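Local coordinates for ABC transporter substrate-binding protein (Rhizobium radiobacter, PDB 6TFX), which binds mannityl opines in the periplasm as the solute-binding component of an ABC importer, supplying them for uptake by the bacterium, at residues 255-260 / 451-456; 332-337 / 379-384. All blocks are in the same frame, centred on the assembly; numbering follows the deposited sequence.

Interaction 1. Residues 255-260 / 451-456. With MG (magnesium ion), chain G; EDO (1,2-ethanediol), chain D.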
# COMPACT_ATOMS: atom_id res chain seq x y z
N ILE A 255 -15.74 -2.23 9.87
CA ILE A 255 -16.44 -2.59 11.13
C ILE A 255 -16.54 -4.10 11.23
O ILE A 255 -17.09 -4.71 10.31
CB ILE A 255 -17.87 -1.96 11.16
CG1 ILE A 255 -17.82 -0.40 11.04
CG2 ILE A 255 -18.64 -2.41 12.42
CD1 ILE A 255 -19.28 0.17 10.65
N ASN A 256 -16.12 -4.68 12.36
CA ASN A 256 -16.25 -6.13 12.51
C ASN A 256 -17.73 -6.41 12.75
O ASN A 256 -18.24 -6.20 13.86
CB ASN A 256 -15.38 -6.67 13.65
CG ASN A 256 -15.42 -8.17 13.73
OD1 ASN A 256 -16.39 -8.81 13.31
ND2 ASN A 256 -14.39 -8.76 14.29
N ILE A 257 -18.41 -6.90 11.69
CA ILE A 257 -19.87 -7.13 11.73
C ILE A 257 -20.28 -8.31 12.61
O ILE A 257 -21.48 -8.53 12.79
CB ILE A 257 -20.43 -7.28 10.30
CG1 ILE A 257 -19.90 -8.58 9.64
CG2 ILE A 257 -20.10 -5.99 9.46
CD1 ILE A 257 -20.56 -8.92 8.29
N THR A 258 -19.32 -9.09 13.15
CA THR A 258 -19.69 -10.24 13.98
C THR A 258 -19.69 -9.89 15.46
O THR A 258 -20.07 -10.73 16.27
CB THR A 258 -18.73 -11.42 13.72
OG1 THR A 258 -17.45 -11.11 14.25
CG2 THR A 258 -18.61 -11.78 12.24
N LYS A 259 -19.18 -8.70 15.84
CA LYS A 259 -19.04 -8.36 17.26
C LYS A 259 -20.09 -7.35 17.72
O LYS A 259 -20.10 -6.21 17.25
CB LYS A 259 -17.63 -7.79 17.56
CG LYS A 259 -16.49 -8.79 17.40
CD LYS A 259 -15.13 -8.13 17.70
CE LYS A 259 -14.01 -9.15 17.66
NZ LYS A 259 -12.67 -8.52 17.86
N PRO A 260 -20.88 -7.71 18.74
CA PRO A 260 -21.83 -6.74 19.30
C PRO A 260 -21.08 -5.50 19.79
O PRO A 260 -19.94 -5.63 20.26
CB PRO A 260 -22.45 -7.50 20.48
CG PRO A 260 -22.32 -8.96 20.09
CD PRO A 260 -20.96 -9.02 19.43
N ASN A 451 -24.69 -3.08 3.37
CA ASN A 451 -24.62 -3.87 4.61
C ASN A 451 -23.74 -3.13 5.65
O ASN A 451 -23.62 -3.57 6.80
CB ASN A 451 -24.09 -5.27 4.31
CG ASN A 451 -25.21 -6.10 3.74
OD1 ASN A 451 -25.99 -6.68 4.49
ND2 ASN A 451 -25.37 -6.09 2.41
N VAL A 452 -23.11 -2.02 5.22
CA VAL A 452 -22.29 -1.17 6.08
C VAL A 452 -21.18 -1.99 6.75
O VAL A 452 -20.99 -1.95 7.97
CB VAL A 452 -23.11 -0.32 7.11
CG1 VAL A 452 -22.28 0.85 7.67
CG2 VAL A 452 -24.42 0.18 6.51
N CYS A 453 -20.48 -2.80 5.94
CA CYS A 453 -19.33 -3.53 6.45
C CYS A 453 -18.16 -2.55 6.63
O CYS A 453 -17.30 -2.74 7.48
CB CYS A 453 -18.97 -4.63 5.46
SG CYS A 453 -20.31 -5.83 5.27
N ALA A 454 -18.14 -1.51 5.79
CA ALA A 454 -17.09 -0.50 5.86
C ALA A 454 -17.70 0.81 5.46
O ALA A 454 -18.67 0.83 4.69
CB ALA A 454 -15.93 -0.85 4.94
N ILE A 455 -17.18 1.89 6.04
CA ILE A 455 -17.65 3.25 5.77
C ILE A 455 -16.49 3.99 5.14
O ILE A 455 -15.45 4.17 5.77
CB ILE A 455 -18.12 3.96 7.07
CG1 ILE A 455 -19.22 3.15 7.79
CG2 ILE A 455 -18.59 5.39 6.71
CD1 ILE A 455 -19.34 3.55 9.27
N PRO A 456 -16.65 4.44 3.90
CA PRO A 456 -15.53 5.14 3.25
C PRO A 456 -15.38 6.54 3.78
O PRO A 456 -16.36 7.22 4.13
CB PRO A 456 -15.93 5.19 1.78
CG PRO A 456 -17.41 5.08 1.78
CD PRO A 456 -17.81 4.29 3.00
MG MG G . -19.65 -7.07 4.12
C1 EDO D . -17.76 -13.18 17.75
O1 EDO D . -18.82 -12.42 18.31
C2 EDO D . -16.42 -12.53 18.15
O2 EDO D . -15.34 -13.41 17.86
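The carbonyl of Cys453 receives the backbone N-H of Ile255; this bond, Ile255 N to Cys453 O at 2.9 Å, is nearly straight (166° at the hydrogen). It closes the end of an antiparallel pairing between strands 240-255 and 454-467. The carboxamide of Asn256 is the second flat group: Thr258 N and Thr258 OG1 both reach its OD1 from the same face, at 2.9 and 2.7 Å. The bond from Thr258 N to Asn256 OD1 makes an Asx turn inside the type I turn from Asn256 to Lys259, and the two donors together hold the amide oxygen over its own loop. Across the contact, Val452 has positive phi and ends helix 434-450 in a Schellman motif, after which the chain straightens into the strand. The apolar part is carried by Ile255, whose CD1 lies anti to CA (chi2 164°). This methyl lies 3.7 Å from Ile455 CD1, the two side chains crossing obliquely, and 3.8 Å from Val452 O. Arg268 of helix 265-272 touches Ile255, Ile257 and Val452. The side chain of Cys453 starts away from the loop and carries SG to a modelled magnesium ion that Cys418 also binds. The 1.8 Å from Cys453 SG to magnesium is far too short for an ordinary bond of this kind, and the detailed geometry of the site is doubtful. Beside it, Ile257 turns its CG2 branch toward the cysteine backbone, coming within 4.0 Å of Cys453 CA.

Interaction 2. Residues 332-337 / 379-384. With N72 ((2~{R})-2-[[(3~{R},4~{R},5~{S})-3,4,5,6-tetrakis(oxidanyl)-2-oxidanylidene-hexyl]amino]pentanedioic acid), chain C.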
# COMPACT_ATOMS: atom_id res chain seq x y z
N VAL A 332 -17.25 2.96 22.26
CA VAL A 332 -16.43 1.91 21.65
C VAL A 332 -14.96 2.32 21.75
O VAL A 332 -14.64 3.49 21.61
CB VAL A 332 -16.89 1.66 20.17
CG1 VAL A 332 -17.08 2.94 19.37
CG2 VAL A 332 -16.00 0.67 19.43
N THR A 333 -14.09 1.35 22.00
CA THR A 333 -12.64 1.56 22.03
C THR A 333 -12.07 0.97 20.74
O THR A 333 -12.32 -0.20 20.43
CB THR A 333 -12.00 0.92 23.26
OG1 THR A 333 -12.41 1.62 24.44
CG2 THR A 333 -10.46 0.89 23.18
N MET A 334 -11.29 1.76 20.01
CA MET A 334 -10.62 1.33 18.79
C MET A 334 -9.13 1.40 19.02
O MET A 334 -8.65 2.36 19.62
CB MET A 334 -10.91 2.31 17.67
CG MET A 334 -12.14 2.02 16.92
SD MET A 334 -12.36 3.43 15.82
CE MET A 334 -11.07 3.14 14.64
N VAL A 335 -8.39 0.43 18.52
CA VAL A 335 -6.94 0.46 18.55
C VAL A 335 -6.58 1.32 17.32
O VAL A 335 -7.00 1.01 16.20
CB VAL A 335 -6.33 -0.96 18.46
CG1 VAL A 335 -4.82 -0.89 18.64
CG2 VAL A 335 -6.94 -1.89 19.51
N ALA A 336 -5.86 2.41 17.56
CA ALA A 336 -5.59 3.40 16.52
C ALA A 336 -4.11 3.60 16.26
O ALA A 336 -3.34 3.76 17.20
CB ALA A 336 -6.24 4.73 16.90
N SER A 337 -3.72 3.62 14.99
CA SER A 337 -2.31 3.85 14.67
C SER A 337 -1.82 5.26 15.07
O SER A 337 -2.56 6.25 14.93
CB SER A 337 -2.09 3.69 13.17
OG SER A 337 -0.78 4.11 12.83
N SER A 379 -9.23 -5.20 17.30
CA SER A 379 -9.99 -3.94 17.32
C SER A 379 -11.40 -4.16 16.71
O SER A 379 -11.49 -4.79 15.64
CB SER A 379 -9.27 -2.85 16.53
OG SER A 379 -9.85 -1.57 16.78
N PRO A 380 -12.47 -3.61 17.33
CA PRO A 380 -13.83 -3.81 16.78
C PRO A 380 -14.09 -3.04 15.49
O PRO A 380 -15.02 -3.36 14.73
CB PRO A 380 -14.75 -3.29 17.88
CG PRO A 380 -13.91 -2.29 18.63
CD PRO A 380 -12.52 -2.87 18.61
N ILE A 381 -13.32 -1.96 15.29
CA ILE A 381 -13.39 -1.14 14.08
C ILE A 381 -11.94 -0.84 13.75
O ILE A 381 -11.16 -0.61 14.65
CB ILE A 381 -14.17 0.18 14.31
CG1 ILE A 381 -15.62 -0.11 14.77
CG2 ILE A 381 -14.18 1.03 13.00
CD1 ILE A 381 -16.36 1.23 15.31
N VAL A 382 -11.60 -0.84 12.47
CA VAL A 382 -10.23 -0.59 12.03
C VAL A 382 -10.23 0.54 11.02
O VAL A 382 -10.88 0.41 9.97
CB VAL A 382 -9.61 -1.89 11.41
CG1 VAL A 382 -8.24 -1.61 10.80
CG2 VAL A 382 -9.52 -3.03 12.45
N LEU A 383 -9.52 1.63 11.31
CA LEU A 383 -9.39 2.74 10.36
C LEU A 383 -8.10 2.41 9.57
O LEU A 383 -6.98 2.54 10.12
CB LEU A 383 -9.26 4.09 11.12
CG LEU A 383 -8.91 5.29 10.23
CD1 LEU A 383 -10.00 5.53 9.20
CD2 LEU A 383 -8.65 6.52 11.08
N TYR A 384 -8.25 1.98 8.32
CA TYR A 384 -7.12 1.53 7.50
C TYR A 384 -7.13 2.37 6.22
O TYR A 384 -8.20 2.64 5.66
CB TYR A 384 -7.35 0.05 7.12
CG TYR A 384 -6.10 -0.70 6.74
CD1 TYR A 384 -5.29 -1.30 7.72
CD2 TYR A 384 -5.71 -0.81 5.41
CE1 TYR A 384 -4.14 -2.01 7.37
CE2 TYR A 384 -4.55 -1.50 5.05
CZ TYR A 384 -3.75 -2.06 6.04
OH TYR A 384 -2.64 -2.81 5.72
OAB N72 C . -4.57 10.50 6.67
CAF N72 C . -4.64 9.13 6.22
CAG N72 C . -3.35 8.26 6.39
OAC N72 C . -2.21 9.01 6.63
CAH N72 C . -3.30 7.13 5.35
OAM N72 C . -4.11 7.14 4.24
CAI N72 C . -2.18 6.50 4.56
OAD N72 C . -1.16 7.44 4.29
CAJ N72 C . -1.78 5.15 5.12
OAE N72 C . -2.63 4.51 5.78
CAK N72 C . -0.33 4.62 4.91
N N72 C . -0.31 3.49 4.02
CA N72 C . 0.07 2.19 4.45
C N72 C . 0.17 1.93 5.93
O N72 C . -0.66 1.48 6.81
CB N72 C . -0.68 1.14 3.63
CG N72 C . -0.87 -0.27 4.21
CD N72 C . -0.97 -1.36 3.14
OE1 N72 C . -0.38 -1.25 2.01
OE2 N72 C . -1.65 -2.38 3.39
OXT N72 C . 1.37 2.19 6.16
O HOH W 1 -7.81 1.74 13.68
O HOH W 2 -5.87 3.63 12.85
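In the alpha/beta part of this periplasmic binding protein, strands 332-337 and 381-384 run in much the same direction, 28° apart, with their axes 6.6 Å apart at closest approach, and are joined through a serine and two waters. Ser379 OG accepts the N-H of Val335 at 3.0 Å from Val335 N (163°, nearly straight) and donates its own hydrogen to Ile381 O, 2.7 Å from the OG of Ser379. Further along, one water donates to Val335 O and accepts from Leu383 N, while a second accepts from Ser337 N and donates to Leu383 O, bridging the strands where no direct bond joins them; Val335 O also accepts from Trp370 NE1. Met334 supplies the apolar cover. Its CG comes within 3.6 Å of Ile381 O and also packs on Ile381 CB, and a bend at the last torsion (chi3 72°) carries CE across to Leu383 CB. At the other end, Val332 and Pro380 lie alongside each other, pointing opposite ways, CG2 against the ring CG, which also sits tightly, 3.2 Å from Thr333 O. Beyond the contact, Tyr384 enters the opine pocket: its OH donates to ligand OE2 at 2.6 Å from the hydroxyl oxygen, the carboxylate oxygen lying in the ring plane at its edge. Arg375 also bonds this hydroxyl. Strand 330-337 pairs in parallel with strand 358-365, helix 340-353 connecting the two, a beta-alpha-beta unit; Leu383 rests on that helix through Leu345, Ala346 and Ile349, while Val382 and Tyr384 touch Ile374 of helix 367-374.

Overall arrangement
The centres of the two interactions lie about 12 Å apart, and residues 332-384 fall between the two segments of interaction 1 in sequence. In one mixed sheet, strand 240-255 pairs antiparallel with both 381-386 and 454-467; interaction 2 joins the separate parallel pair 330-337 and 358-365 to that sheet through strand 381-386. The two contacts meet directly where Asn256 N lies 2.9 Å from Pro380 O, probably a hydrogen bond, and Phe262 touches Ile255, Val332 and Ile381. Strand 240-255 lies between the strand that follows the metal-site Cys453 and the strand that holds Tyr384 of the opine pocket, and itself supplies Glu249 and Asn251 to the ligand.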